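PDB 3QMW: thioesterase from Streptomyces coelicolor, which probably hydrolyses acyl thioesters as an alpha/beta-hydrolase of the pathway that makes prodiginines. Local coordinates for residues 31-36 with 47-52; 104-109 with 186-191; 151-156 with 180-185; 239-244 with 249-254. All coordinates share one frame; numbering follows the deposited sequence.

Contact 1: residues 31-36 with 47-52; sequences LRLVCF and RGWQER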
loop_
_atom_site.group_PDB
_atom_site.type_symbol
_atom_site.label_atom_id
_atom_site.label_comp_id
_atom_site.label_asym_id
_atom_site.label_seq_id
_atom_site.Cartn_x
_atom_site.Cartn_y
_atom_site.Cartn_z
ATOM N N LEU D 31 1.669 15.389 -6.185
ATOM C CA LEU D 31 3.004 14.822 -6.296
ATOM C C LEU D 31 3.104 14.079 -7.634
ATOM O O LEU D 31 2.083 13.678 -8.208
ATOM C CB LEU D 31 3.236 13.856 -5.139
ATOM C CG LEU D 31 4.598 13.170 -4.977
ATOM C CD1 LEU D 31 5.723 14.184 -4.830
ATOM C CD2 LEU D 31 4.563 12.242 -3.766
ATOM N N ARG D 32 4.331 13.927 -8.133
ATOM C CA ARG D 32 4.617 13.107 -9.317
ATOM C C ARG D 32 5.701 12.109 -8.935
ATOM O O ARG D 32 6.688 12.497 -8.318
ATOM C CB ARG D 32 5.088 13.974 -10.493
ATOM C CG ARG D 32 3.983 14.824 -11.153
ATOM C CD ARG D 32 3.607 16.094 -10.336
ATOM N NE ARG D 32 4.757 16.968 -10.168
ATOM C CZ ARG D 32 5.255 17.744 -11.129
ATOM N NH1 ARG D 32 6.313 18.490 -10.876
ATOM N NH2 ARG D 32 4.706 17.790 -12.343
ATOM N N LEU D 33 5.521 10.834 -9.272
ATOM C CA LEU D 33 6.542 9.824 -8.978
ATOM C C LEU D 33 7.210 9.341 -10.260
ATOM O O LEU D 33 6.586 8.660 -11.085
ATOM C CB LEU D 33 5.958 8.638 -8.215
ATOM C CG LEU D 33 6.976 7.591 -7.758
ATOM C CD1 LEU D 33 7.875 8.150 -6.678
ATOM C CD2 LEU D 33 6.257 6.349 -7.265
ATOM N N VAL D 34 8.493 9.693 -10.388
ATOM C CA VAL D 34 9.282 9.458 -11.585
ATOM C C VAL D 34 10.035 8.139 -11.430
ATOM O O VAL D 34 10.949 8.014 -10.611
ATOM C CB VAL D 34 10.256 10.639 -11.818
ATOM C CG1 VAL D 34 11.098 10.423 -13.055
ATOM C CG2 VAL D 34 9.470 11.954 -11.925
ATOM N N CYS D 35 9.646 7.164 -12.246
ATOM C CA CYS D 35 10.043 5.784 -12.047
ATOM C C CYS D 35 11.004 5.285 -13.126
ATOM O O CYS D 35 10.721 5.404 -14.312
ATOM C CB CYS D 35 8.789 4.912 -12.032
ATOM S SG CYS D 35 7.471 5.446 -10.890
ATOM N N PHE D 36 12.124 4.701 -12.697
ATOM C CA PHE D 36 13.167 4.223 -13.595
ATOM C C PHE D 36 13.262 2.709 -13.598
ATOM O O PHE D 36 13.360 2.097 -12.530
ATOM C CB PHE D 36 14.505 4.811 -13.190
ATOM C CG PHE D 36 14.577 6.286 -13.387
ATOM C CD1 PHE D 36 14.649 7.143 -12.300
ATOM C CD2 PHE D 36 14.532 6.823 -14.674
ATOM C CE1 PHE D 36 14.696 8.517 -12.484
ATOM C CE2 PHE D 36 14.586 8.204 -14.874
ATOM C CZ PHE D 36 14.668 9.055 -13.779
ATOM N N ARG D 47 3.429 -1.211 -14.704
ATOM C CA ARG D 47 2.028 -1.397 -15.055
ATOM C C ARG D 47 1.276 -1.718 -13.767
ATOM O O ARG D 47 1.696 -2.569 -12.986
ATOM C CB ARG D 47 1.872 -2.541 -16.058
ATOM C CG ARG D 47 0.609 -2.503 -16.906
ATOM C CD ARG D 47 0.563 -3.671 -17.914
ATOM N NE ARG D 47 0.248 -4.976 -17.304
ATOM C CZ ARG D 47 1.134 -5.849 -16.799
ATOM N NH1 ARG D 47 2.447 -5.598 -16.790
ATOM N NH2 ARG D 47 0.701 -7.001 -16.290
ATOM N N GLY D 48 0.179 -1.011 -13.540
ATOM C CA GLY D 48 -0.661 -1.258 -12.388
ATOM C C GLY D 48 -0.361 -0.356 -11.211
ATOM O O GLY D 48 -1.170 -0.265 -10.298
ATOM N N TRP D 49 0.793 0.305 -11.219
ATOM C CA TRP D 49 1.213 1.122 -10.090
ATOM C C TRP D 49 0.265 2.274 -9.800
ATOM O O TRP D 49 0.008 2.561 -8.637
ATOM C CB TRP D 49 2.616 1.681 -10.312
ATOM C CG TRP D 49 3.693 0.717 -10.003
ATOM C CD1 TRP D 49 3.706 -0.612 -10.284
ATOM C CD2 TRP D 49 4.943 1.010 -9.386
ATOM N NE1 TRP D 49 4.875 -1.176 -9.858
ATOM C CE2 TRP D 49 5.658 -0.202 -9.301
ATOM C CE3 TRP D 49 5.527 2.179 -8.883
ATOM C CZ2 TRP D 49 6.934 -0.287 -8.726
ATOM C CZ3 TRP D 49 6.794 2.098 -8.311
ATOM C CH2 TRP D 49 7.482 0.873 -8.238
ATOM N N GLN D 50 -0.244 2.939 -10.840
ATOM C CA GLN D 50 -1.112 4.106 -10.641
ATOM C C GLN D 50 -2.317 3.744 -9.786
ATOM O O GLN D 50 -2.674 4.470 -8.858
ATOM C CB GLN D 50 -1.601 4.677 -11.970
ATOM C CG GLN D 50 -2.452 5.948 -11.817
ATOM C CD GLN D 50 -1.683 7.091 -11.173
ATOM O OE1 GLN D 50 -0.514 7.298 -11.472
ATOM N NE2 GLN D 50 -2.335 7.833 -10.287
ATOM N N GLU D 51 -2.929 2.614 -10.121
ATOM C CA GLU D 51 -4.122 2.128 -9.448
ATOM C C GLU D 51 -3.858 1.863 -7.969
ATOM O O GLU D 51 -4.732 2.106 -7.134
ATOM C CB GLU D 51 -4.608 0.829 -10.106
ATOM C CG GLU D 51 -5.272 0.995 -11.481
ATOM C CD GLU D 51 -4.287 1.198 -12.648
ATOM O OE1 GLU D 51 -3.105 0.775 -12.552
ATOM O OE2 GLU D 51 -4.711 1.789 -13.673
ATOM N N ARG D 52 -2.660 1.372 -7.656
ATOM C CA ARG D 52 -2.310 0.963 -6.291
ATOM C C ARG D 52 -1.892 2.097 -5.374
ATOM O O ARG D 52 -1.677 1.864 -4.179
ATOM C CB ARG D 52 -1.162 -0.040 -6.305
ATOM C CG ARG D 52 -1.442 -1.294 -7.071
ATOM C CD ARG D 52 -2.620 -2.076 -6.498
ATOM N NE ARG D 52 -2.507 -3.479 -6.888
ATOM C CZ ARG D 52 -1.757 -4.380 -6.260
ATOM N NH1 ARG D 52 -1.713 -5.623 -6.717
ATOM N NH2 ARG D 52 -1.067 -4.051 -5.175
#
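L33 and C35 sit on strand 31-36, the first strand of a beta-alpha-beta unit in this alpha/beta-hydrolase fold, and both reach for the indole of W49 of the short, weakly bonded crossover helix 49-53. They converge on the same indole carbon. L33 comes in at the edge, near the ring plane, with CD2 4.4 Å from W49 CZ3; its chi1 of -175° sets CG opposite the backbone N, which sends the branch out from the strand to the indole. C35 brings its sulfur in obliquely, SG 4.3 Å from W49 CZ3 and 5.1 Å from the centroid of the six-membered ring. That approach, 52° off the ring normal, makes a cysteine sulfur-aromatic contact rather than a stack. The patch is small and held by van der Waals contact, with all three side chains buried. The nearest CA atoms, of L33 and Q50, are 9.7 Å apart, so it is the length of the indole that spans the gap. Just before it, G48 has a positive phi at which a CB would press on the carbonyl O of R47, and here the chain turns into the helix. Beside the contact, Q50 ties the helix to the next strand through V57 O and V59 N. The indole also meets the rings of F46 and F102, and helix 246-258 packs against it through R248, L251, L252 and L255.

Contact 2: residues 104-109 with 186-191; sequences HSMGAL and RACERY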
loop_
_atom_site.group_PDB
_atom_site.type_symbol
_atom_site.label_atom_id
_atom_site.label_comp_id
_atom_site.label_asym_id
_atom_site.label_seq_id
_atom_site.Cartn_x
_atom_site.Cartn_y
_atom_site.Cartn_z
ATOM N N HIS D 104 14.711 0.945 -9.746
ATOM C CA HIS D 104 15.053 -0.382 -9.342
ATOM C C HIS D 104 16.301 -0.809 -10.051
ATOM O O HIS D 104 16.345 -0.812 -11.230
ATOM C CB HIS D 104 13.935 -1.342 -9.692
ATOM C CG HIS D 104 14.243 -2.764 -9.367
ATOM N ND1 HIS D 104 14.398 -3.211 -8.086
ATOM C CD2 HIS D 104 14.404 -3.842 -10.153
ATOM C CE1 HIS D 104 14.678 -4.491 -8.093
ATOM N NE2 HIS D 104 14.692 -4.898 -9.337
ATOM N N SER D 105 17.313 -1.225 -9.326
ATOM C CA SER D 105 18.507 -1.690 -9.977
ATOM C C SER D 105 19.096 -0.562 -10.817
ATOM O O SER D 105 19.294 0.509 -10.349
ATOM C CB SER D 105 18.183 -2.906 -10.810
ATOM O OG SER D 105 19.333 -3.662 -11.056
ATOM N N MET D 106 19.446 -0.846 -12.044
ATOM C CA MET D 106 20.008 0.152 -12.898
ATOM C C MET D 106 19.256 1.446 -12.750
ATOM O O MET D 106 19.844 2.491 -12.816
ATOM C CB MET D 106 20.065 -0.338 -14.335
ATOM C CG MET D 106 20.680 0.588 -15.318
ATOM S SD MET D 106 19.463 1.670 -15.990
ATOM C CE MET D 106 20.055 1.922 -17.598
ATOM N N GLY D 107 17.947 1.363 -12.598
ATOM C CA GLY D 107 17.097 2.523 -12.326
ATOM C C GLY D 107 17.445 3.265 -11.042
ATOM O O GLY D 107 17.280 4.474 -10.961
ATOM N N ALA D 108 17.903 2.538 -10.030
ATOM C CA ALA D 108 18.343 3.137 -8.768
ATOM C C ALA D 108 19.586 3.996 -8.975
ATOM O O ALA D 108 19.615 5.178 -8.610
ATOM C CB ALA D 108 18.652 2.057 -7.761
ATOM N N LEU D 109 20.615 3.384 -9.555
ATOM C CA LEU D 109 21.856 4.082 -9.885
ATOM C C LEU D 109 21.541 5.299 -10.742
ATOM O O LEU D 109 22.043 6.384 -10.479
ATOM C CB LEU D 109 22.846 3.134 -10.598
ATOM C CG LEU D 109 24.277 3.639 -10.876
ATOM C CD1 LEU D 109 24.854 4.446 -9.719
ATOM C CD2 LEU D 109 25.197 2.489 -11.223
ATOM N N ARG D 186 25.935 -1.577 -19.478
ATOM C CA ARG D 186 27.237 -0.958 -19.673
ATOM C C ARG D 186 27.347 0.344 -18.890
ATOM O O ARG D 186 28.412 0.681 -18.382
ATOM C CB ARG D 186 27.497 -0.701 -21.160
ATOM C CG ARG D 186 28.724 0.156 -21.399
ATOM C CD ARG D 186 29.406 -0.126 -22.711
ATOM N NE ARG D 186 30.298 0.980 -23.040
ATOM C CZ ARG D 186 31.443 0.870 -23.699
ATOM N NH1 ARG D 186 32.160 1.967 -23.935
ATOM N NH2 ARG D 186 31.881 -0.319 -24.116
ATOM N N ALA D 187 26.246 1.078 -18.791
ATOM C CA ALA D 187 26.238 2.278 -17.976
ATOM C C ALA D 187 26.406 1.958 -16.485
ATOM O O ALA D 187 26.686 2.854 -15.706
ATOM C CB ALA D 187 24.975 3.056 -18.206
ATOM N N CYS D 188 26.245 0.693 -16.095
ATOM C CA CYS D 188 26.347 0.283 -14.687
ATOM C C CYS D 188 27.704 -0.288 -14.306
ATOM O O CYS D 188 28.011 -0.419 -13.121
ATOM C CB CYS D 188 25.288 -0.778 -14.363
ATOM S SG CYS D 188 23.595 -0.183 -14.423
ATOM N N GLU D 189 28.501 -0.654 -15.302
ATOM C CA GLU D 189 29.752 -1.373 -15.056
ATOM C C GLU D 189 30.988 -0.591 -15.503
ATOM O O GLU D 189 32.103 -0.883 -15.068
ATOM C CB GLU D 189 29.672 -2.732 -15.743
ATOM C CG GLU D 189 28.458 -3.558 -15.276
ATOM C CD GLU D 189 28.218 -4.818 -16.100
ATOM O OE1 GLU D 189 28.626 -4.863 -17.278
ATOM O OE2 GLU D 189 27.618 -5.779 -15.569
ATOM N N ARG D 190 30.769 0.384 -16.386
ATOM C CA ARG D 190 31.765 1.384 -16.782
ATOM C C ARG D 190 31.614 2.631 -15.916
ATOM O O ARG D 190 32.358 3.600 -16.065
ATOM C CB ARG D 190 31.573 1.792 -18.252
ATOM C CG ARG D 190 31.537 0.638 -19.261
ATOM C CD ARG D 190 32.859 -0.109 -19.361
ATOM N NE ARG D 190 33.955 0.759 -19.794
ATOM C CZ ARG D 190 35.235 0.392 -19.852
ATOM N NH1 ARG D 190 35.611 -0.844 -19.515
ATOM N NH2 ARG D 190 36.153 1.269 -20.254
ATOM N N TYR D 191 30.610 2.622 -15.047
ATOM C CA TYR D 191 30.424 3.673 -14.054
ATOM C C TYR D 191 31.437 3.451 -12.954
ATOM O O TYR D 191 31.632 2.319 -12.505
ATOM C CB TYR D 191 29.006 3.583 -13.482
ATOM C CG TYR D 191 28.650 4.573 -12.389
ATOM C CD1 TYR D 191 28.167 5.841 -12.702
ATOM C CD2 TYR D 191 28.743 4.218 -11.043
ATOM C CE1 TYR D 191 27.822 6.738 -11.712
ATOM C CE2 TYR D 191 28.398 5.107 -10.042
ATOM C CZ TYR D 191 27.938 6.365 -10.382
ATOM O OH TYR D 191 27.590 7.238 -9.382
#
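M106 and L109 lie on the first turn of helix 106-120, right behind S105 in what is probably the nucleophile elbow of an alpha/beta hydrolase, and they pack against C188 near the C-terminal end of helix 178-189 and Y191 in the loop that follows. The sulfur contact comes first. C188 SG approaches the stem of M106, not its sulfur. It is modelled 3.1 Å from M106 CG, shorter than a comfortable carbon-sulfur contact and doubtful in its exact value; the 3.5 Å to M106 CB is sounder. With SG anti to its own carbonyl carbon (chi1 -67°), C188 aims at the place where the methionine chain begins to bend. The second kind is CH-pi. L109 CD1 sits over one face of the Y191 ring, offset toward the rim, 4.0 Å from the ring centroid and 26° off its normal. The hydroxyl of that ring is held by E113, whose OE2 is hydrogen-bonded to Y191 OH, so the tyrosine is fixed at its far end as well as across its face. Replacing Y191 by an alanine would probably leave the L109 methyls without their aromatic cover and E113 OE2 without its hydroxyl partner. Plain apolar contacts finish the interface: L109 CD2 is 3.9 Å from Y191 CD2, and the same methyl lies 4.3 Å from C188 CA.

Contact 3: residues 151-156 with 180-185; sequences TALREV and VLRADL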
loop_
_atom_site.group_PDB
_atom_site.type_symbol
_atom_site.label_atom_id
_atom_site.label_comp_id
_atom_site.label_asym_id
_atom_site.label_seq_id
_atom_site.Cartn_x
_atom_site.Cartn_y
_atom_site.Cartn_z
ATOM N N THR D 151 23.642 -16.690 -24.418
ATOM C CA THR D 151 23.240 -17.820 -23.580
ATOM C C THR D 151 23.737 -17.657 -22.138
ATOM O O THR D 151 23.030 -18.012 -21.197
ATOM C CB THR D 151 23.706 -19.162 -24.178
ATOM O OG1 THR D 151 24.894 -18.946 -24.954
ATOM C CG2 THR D 151 22.617 -19.756 -25.078
ATOM N N ALA D 152 24.935 -17.101 -21.970
ATOM C CA ALA D 152 25.445 -16.769 -20.632
ATOM C C ALA D 152 24.596 -15.681 -19.978
ATOM O O ALA D 152 24.239 -15.792 -18.806
ATOM C CB ALA D 152 26.896 -16.321 -20.701
ATOM N N LEU D 153 24.284 -14.638 -20.746
ATOM C CA LEU D 153 23.515 -13.501 -20.253
ATOM C C LEU D 153 22.048 -13.858 -20.049
ATOM O O LEU D 153 21.364 -13.248 -19.233
ATOM C CB LEU D 153 23.623 -12.336 -21.235
ATOM C CG LEU D 153 22.974 -11.016 -20.835
ATOM C CD1 LEU D 153 23.659 -10.469 -19.600
ATOM C CD2 LEU D 153 23.046 -10.029 -21.985
ATOM N N ARG D 154 21.562 -14.838 -20.804
ATOM C CA ARG D 154 20.228 -15.359 -20.585
ATOM C C ARG D 154 20.192 -16.055 -19.239
ATOM O O ARG D 154 19.356 -15.732 -18.396
ATOM C CB ARG D 154 19.811 -16.328 -21.694
ATOM C CG ARG D 154 18.325 -16.658 -21.669
ATOM C CD ARG D 154 17.839 -17.367 -22.935
ATOM N NE ARG D 154 16.372 -17.327 -23.037
ATOM C CZ ARG D 154 15.574 -18.343 -23.397
ATOM N NH1 ARG D 154 16.061 -19.549 -23.696
ATOM N NH2 ARG D 154 14.255 -18.154 -23.441
ATOM N N GLU D 155 21.114 -16.993 -19.030
ATOM C CA GLU D 155 21.112 -17.794 -17.809
ATOM C C GLU D 155 21.342 -16.938 -16.554
ATOM O O GLU D 155 20.812 -17.250 -15.490
ATOM C CB GLU D 155 22.130 -18.944 -17.879
ATOM C CG GLU D 155 21.820 -20.066 -16.855
ATOM C CD GLU D 155 22.768 -21.275 -16.920
ATOM O OE1 GLU D 155 23.966 -21.106 -17.268
ATOM O OE2 GLU D 155 22.304 -22.400 -16.608
ATOM N N VAL D 156 22.106 -15.857 -16.678
ATOM C CA VAL D 156 22.328 -14.960 -15.543
ATOM C C VAL D 156 21.033 -14.266 -15.134
ATOM O O VAL D 156 20.731 -14.166 -13.954
ATOM C CB VAL D 156 23.437 -13.913 -15.823
ATOM C CG1 VAL D 156 23.157 -12.596 -15.090
ATOM C CG2 VAL D 156 24.806 -14.474 -15.444
ATOM N N VAL D 180 19.589 -3.491 -25.942
ATOM C CA VAL D 180 19.199 -2.448 -25.000
ATOM C C VAL D 180 19.574 -2.856 -23.593
ATOM O O VAL D 180 19.961 -2.014 -22.792
ATOM C CB VAL D 180 17.719 -2.166 -25.088
ATOM C CG1 VAL D 180 17.412 -0.851 -24.452
ATOM C CG2 VAL D 180 17.296 -2.136 -26.550
ATOM N N LEU D 181 19.487 -4.151 -23.309
ATOM C CA LEU D 181 20.047 -4.711 -22.083
ATOM C C LEU D 181 21.537 -4.387 -21.991
ATOM O O LEU D 181 21.973 -3.723 -21.050
ATOM C CB LEU D 181 19.828 -6.226 -22.032
ATOM C CG LEU D 181 20.322 -6.950 -20.770
ATOM C CD1 LEU D 181 19.741 -6.329 -19.507
ATOM C CD2 LEU D 181 19.993 -8.443 -20.824
ATOM N N ARG D 182 22.307 -4.839 -22.985
ATOM C CA ARG D 182 23.761 -4.595 -23.031
ATOM C C ARG D 182 24.097 -3.116 -22.869
ATOM O O ARG D 182 25.029 -2.770 -22.156
ATOM C CB ARG D 182 24.366 -5.094 -24.351
ATOM C CG ARG D 182 24.514 -6.610 -24.485
ATOM C CD ARG D 182 25.180 -6.966 -25.804
ATOM N NE ARG D 182 25.009 -8.371 -26.173
ATOM C CZ ARG D 182 25.692 -9.389 -25.648
ATOM N NH1 ARG D 182 26.602 -9.193 -24.694
ATOM N NH2 ARG D 182 25.459 -10.626 -26.067
ATOM N N ALA D 183 23.343 -2.246 -23.529
ATOM C CA ALA D 183 23.568 -0.811 -23.403
ATOM C C ALA D 183 23.160 -0.296 -22.013
ATOM O O ALA D 183 23.791 0.617 -21.473
ATOM C CB ALA D 183 22.834 -0.059 -24.498
ATOM N N ASP D 184 22.113 -0.881 -21.430
ATOM C CA ASP D 184 21.737 -0.562 -20.044
ATOM C C ASP D 184 22.802 -1.033 -19.049
ATOM O O ASP D 184 23.187 -0.287 -18.153
ATOM C CB ASP D 184 20.387 -1.195 -19.665
ATOM C CG ASP D 184 19.180 -0.438 -20.220
ATOM O OD1 ASP D 184 19.329 0.680 -20.765
ATOM O OD2 ASP D 184 18.057 -0.979 -20.106
ATOM N N LEU D 185 23.263 -2.272 -19.194
ATOM C CA LEU D 185 24.241 -2.833 -18.256
ATOM C C LEU D 185 25.615 -2.155 -18.330
ATOM O O LEU D 185 26.378 -2.171 -17.365
ATOM C CB LEU D 185 24.415 -4.343 -18.459
ATOM C CG LEU D 185 23.558 -5.318 -17.648
ATOM C CD1 LEU D 185 23.968 -6.731 -18.003
ATOM C CD2 LEU D 185 23.705 -5.104 -16.145
#
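L153 does the touching for residues 151-156 of helix 150-159, and three residues of helix 178-189 receive it. Before it come T151 and A152, whose carbonyls accept regular bonds from E155 N and V156 N. L153 then points straight across, its first torsion fully extended (chi1 -175°), and the two branches part. CD2 meets L181 tip to tip, 3.6 Å from L181 CD2, and also reaches the aliphatic stem of R182, 4.5 Å from CG. CD1 goes to L185 instead, where the side chains slide past each other in opposite directions with L153 CD1 4.1 Å from L185 CD1. One leucine thus fits against positions one turn apart, L181 and L185. The R182 guanidinium makes a salt bridge to D150 at the start of helix 150-159, a second link between the same two helices, and hydrogen bonds to L148 O and H146 O. Next in line, R154 turns away to A171 and F174. The short segments cross at 72° with axes 12.7 Å apart, and only side chains bridge them. Along the chain, both helices are inserted between strands 129-132 and 203-208, probably as in the lid of related thioesterases, and helix 169-176 packs beside them, its F174 against L181.

Contact 4: residues 239-244 with 249-254; sequences HFFLNG and DRLLAH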
loop_
_atom_site.group_PDB
_atom_site.type_symbol
_atom_site.label_atom_id
_atom_site.label_comp_id
_atom_site.label_asym_id
_atom_site.label_seq_id
_atom_site.Cartn_x
_atom_site.Cartn_y
_atom_site.Cartn_z
ATOM N N HIS D 239 16.072 -10.432 -6.896
ATOM C CA HIS D 239 16.409 -9.216 -7.630
ATOM C C HIS D 239 15.265 -8.730 -8.529
ATOM O O HIS D 239 15.167 -7.538 -8.802
ATOM C CB HIS D 239 17.668 -9.468 -8.475
ATOM C CG HIS D 239 18.301 -8.227 -9.019
ATOM N ND1 HIS D 239 19.358 -7.599 -8.397
ATOM C CD2 HIS D 239 18.042 -7.509 -10.139
ATOM C CE1 HIS D 239 19.720 -6.544 -9.107
ATOM N NE2 HIS D 239 18.936 -6.464 -10.167
ATOM N N PHE D 240 14.415 -9.652 -8.986
ATOM C CA PHE D 240 13.317 -9.322 -9.907
ATOM C C PHE D 240 11.901 -9.367 -9.296
ATOM O O PHE D 240 10.897 -9.364 -10.027
ATOM C CB PHE D 240 13.383 -10.236 -11.139
ATOM C CG PHE D 240 14.263 -9.707 -12.227
ATOM C CD1 PHE D 240 15.559 -10.192 -12.393
ATOM C CD2 PHE D 240 13.798 -8.719 -13.086
ATOM C CE1 PHE D 240 16.379 -9.701 -13.403
ATOM C CE2 PHE D 240 14.609 -8.217 -14.098
ATOM C CZ PHE D 240 15.904 -8.710 -14.255
ATOM N N PHE D 241 11.816 -9.369 -7.968
ATOM C CA PHE D 241 10.519 -9.335 -7.276
ATOM C C PHE D 241 9.516 -8.333 -7.897
ATOM O O PHE D 241 8.305 -8.597 -7.925
ATOM C CB PHE D 241 10.701 -9.051 -5.768
ATOM C CG PHE D 241 11.102 -7.621 -5.432
ATOM C CD1 PHE D 241 10.198 -6.572 -5.562
ATOM C CD2 PHE D 241 12.366 -7.339 -4.944
ATOM C CE1 PHE D 241 10.566 -5.275 -5.239
ATOM C CE2 PHE D 241 12.738 -6.044 -4.612
ATOM C CZ PHE D 241 11.843 -5.014 -4.760
ATOM N N LEU D 242 10.040 -7.211 -8.403
ATOM C CA LEU D 242 9.241 -6.086 -8.912
ATOM C C LEU D 242 8.197 -6.462 -9.962
ATOM O O LEU D 242 7.182 -5.781 -10.101
ATOM C CB LEU D 242 10.174 -5.013 -9.502
ATOM C CG LEU D 242 9.533 -3.663 -9.822
ATOM C CD1 LEU D 242 8.937 -3.087 -8.563
ATOM C CD2 LEU D 242 10.533 -2.714 -10.411
ATOM N N ASN D 243 8.452 -7.530 -10.706
ATOM C CA ASN D 243 7.534 -7.966 -11.750
ATOM C C ASN D 243 6.165 -8.359 -11.190
ATOM O O ASN D 243 5.138 -7.972 -11.743
ATOM C CB ASN D 243 8.136 -9.138 -12.537
ATOM C CG ASN D 243 9.498 -8.805 -13.140
ATOM O OD1 ASN D 243 9.726 -7.690 -13.632
ATOM N ND2 ASN D 243 10.409 -9.775 -13.100
ATOM N N GLY D 244 6.153 -9.119 -10.097
ATOM C CA GLY D 244 4.905 -9.558 -9.481
ATOM C C GLY D 244 5.150 -10.316 -8.190
ATOM O O GLY D 244 6.268 -10.798 -7.942
ATOM N N ASP D 249 3.811 -6.005 -4.044
ATOM C CA ASP D 249 2.701 -5.458 -3.244
ATOM C C ASP D 249 3.211 -4.671 -2.035
ATOM O O ASP D 249 2.723 -3.573 -1.776
ATOM C CB ASP D 249 1.746 -6.576 -2.773
ATOM C CG ASP D 249 0.744 -6.997 -3.844
ATOM O OD1 ASP D 249 0.026 -6.121 -4.373
ATOM O OD2 ASP D 249 0.647 -8.210 -4.135
ATOM N N ARG D 250 4.198 -5.214 -1.318
ATOM C CA ARG D 250 4.753 -4.521 -0.153
ATOM C C ARG D 250 5.547 -3.273 -0.518
ATOM O O ARG D 250 5.358 -2.226 0.111
ATOM C CB ARG D 250 5.610 -5.446 0.708
ATOM C CG ARG D 250 4.876 -6.048 1.888
ATOM C CD ARG D 250 5.845 -6.429 3.023
ATOM N NE ARG D 250 5.143 -6.802 4.259
ATOM C CZ ARG D 250 4.496 -7.958 4.453
ATOM N NH1 ARG D 250 4.438 -8.887 3.495
ATOM N NH2 ARG D 250 3.894 -8.187 5.615
ATOM N N LEU D 251 6.426 -3.367 -1.521
ATOM C CA LEU D 251 7.125 -2.180 -2.025
ATOM C C LEU D 251 6.114 -1.062 -2.225
ATOM O O LEU D 251 6.281 0.020 -1.687
ATOM C CB LEU D 251 7.845 -2.448 -3.349
ATOM C CG LEU D 251 8.280 -1.178 -4.111
ATOM C CD1 LEU D 251 9.594 -0.697 -3.580
ATOM C CD2 LEU D 251 8.379 -1.400 -5.589
ATOM N N LEU D 252 5.066 -1.348 -2.991
ATOM C CA LEU D 252 4.016 -0.361 -3.290
ATOM C C LEU D 252 3.319 0.233 -2.064
ATOM O O LEU D 252 2.863 1.381 -2.095
ATOM C CB LEU D 252 2.958 -0.975 -4.215
ATOM C CG LEU D 252 3.374 -1.142 -5.676
ATOM C CD1 LEU D 252 2.355 -1.976 -6.408
ATOM C CD2 LEU D 252 3.558 0.226 -6.364
ATOM N N ALA D 253 3.213 -0.561 -1.000
ATOM C CA ALA D 253 2.519 -0.141 0.210
ATOM C C ALA D 253 3.437 0.760 1.014
ATOM O O ALA D 253 3.007 1.802 1.511
ATOM C CB ALA D 253 2.090 -1.347 1.021
ATOM N N HIS D 254 4.707 0.374 1.122
ATOM C CA HIS D 254 5.727 1.268 1.692
ATOM C C HIS D 254 5.796 2.618 0.962
ATOM O O HIS D 254 5.837 3.662 1.596
ATOM C CB HIS D 254 7.093 0.591 1.713
ATOM C CG HIS D 254 7.222 -0.454 2.774
ATOM N ND1 HIS D 254 7.288 -0.145 4.119
ATOM C CD2 HIS D 254 7.296 -1.803 2.696
ATOM C CE1 HIS D 254 7.396 -1.261 4.820
ATOM N NE2 HIS D 254 7.404 -2.282 3.983
#
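The F241 ring turns its CE1 atom to L251, 4.4 Å from CB, and the approach is oblique. This ring also meets the H104 imidazole edge-to-face, while A208 of strand 203-208 touches it too. One residue back, F240 makes an edge-to-face pair with Y38. Closer still across the segments, L242 CD1 is 3.5 Å from L251 CD2, the two leucines crossing at a slant. A chi1 of -168° lays L242 CG beside the carbonyl carbon and swings the branch ends nearer the helix. L251 is therefore the single residue of 249-254, on helix 246-258, that gathers the loop, taking F241 at its CB and L242 at a methyl. The 3-10 turn that presents the two loop residues is held by N243 N bonding to F240 O at 3.1 Å. All three touching side chains are buried, and L235 and F206 of the sheet lie against L251. Two residues before F241, H239 bonds through ND1 to D211 OD1 and through NE2 to S105 OG, the geometry of a Ser-His-Asp catalytic triad, and the packing joins the loop that carries the probable catalytic histidine to the C-terminal helix 246-258, as in an alpha/beta hydrolase.

How the contacts relate
Contact 1 comes first along the chain and contact 4 last; contact 3 is nested within the loop that contact 2 closes. Contacts 1 and 4 are neighbours, centres about 12 Å apart, joined by W49 packing on L242, L251 and L252 and by the R52-D249 salt bridge, and both touch the second subunit. Contacts 2 and 3 share helix 178-189, with centres about 13 Å apart. Contacts 1 and 2 lie on opposite sides of the chain's centre, yet F36 packs on G107. S105 of contact 2 and H239 of contact 4 bring the probable catalytic residues together although the contact centres are about 19 Å apart.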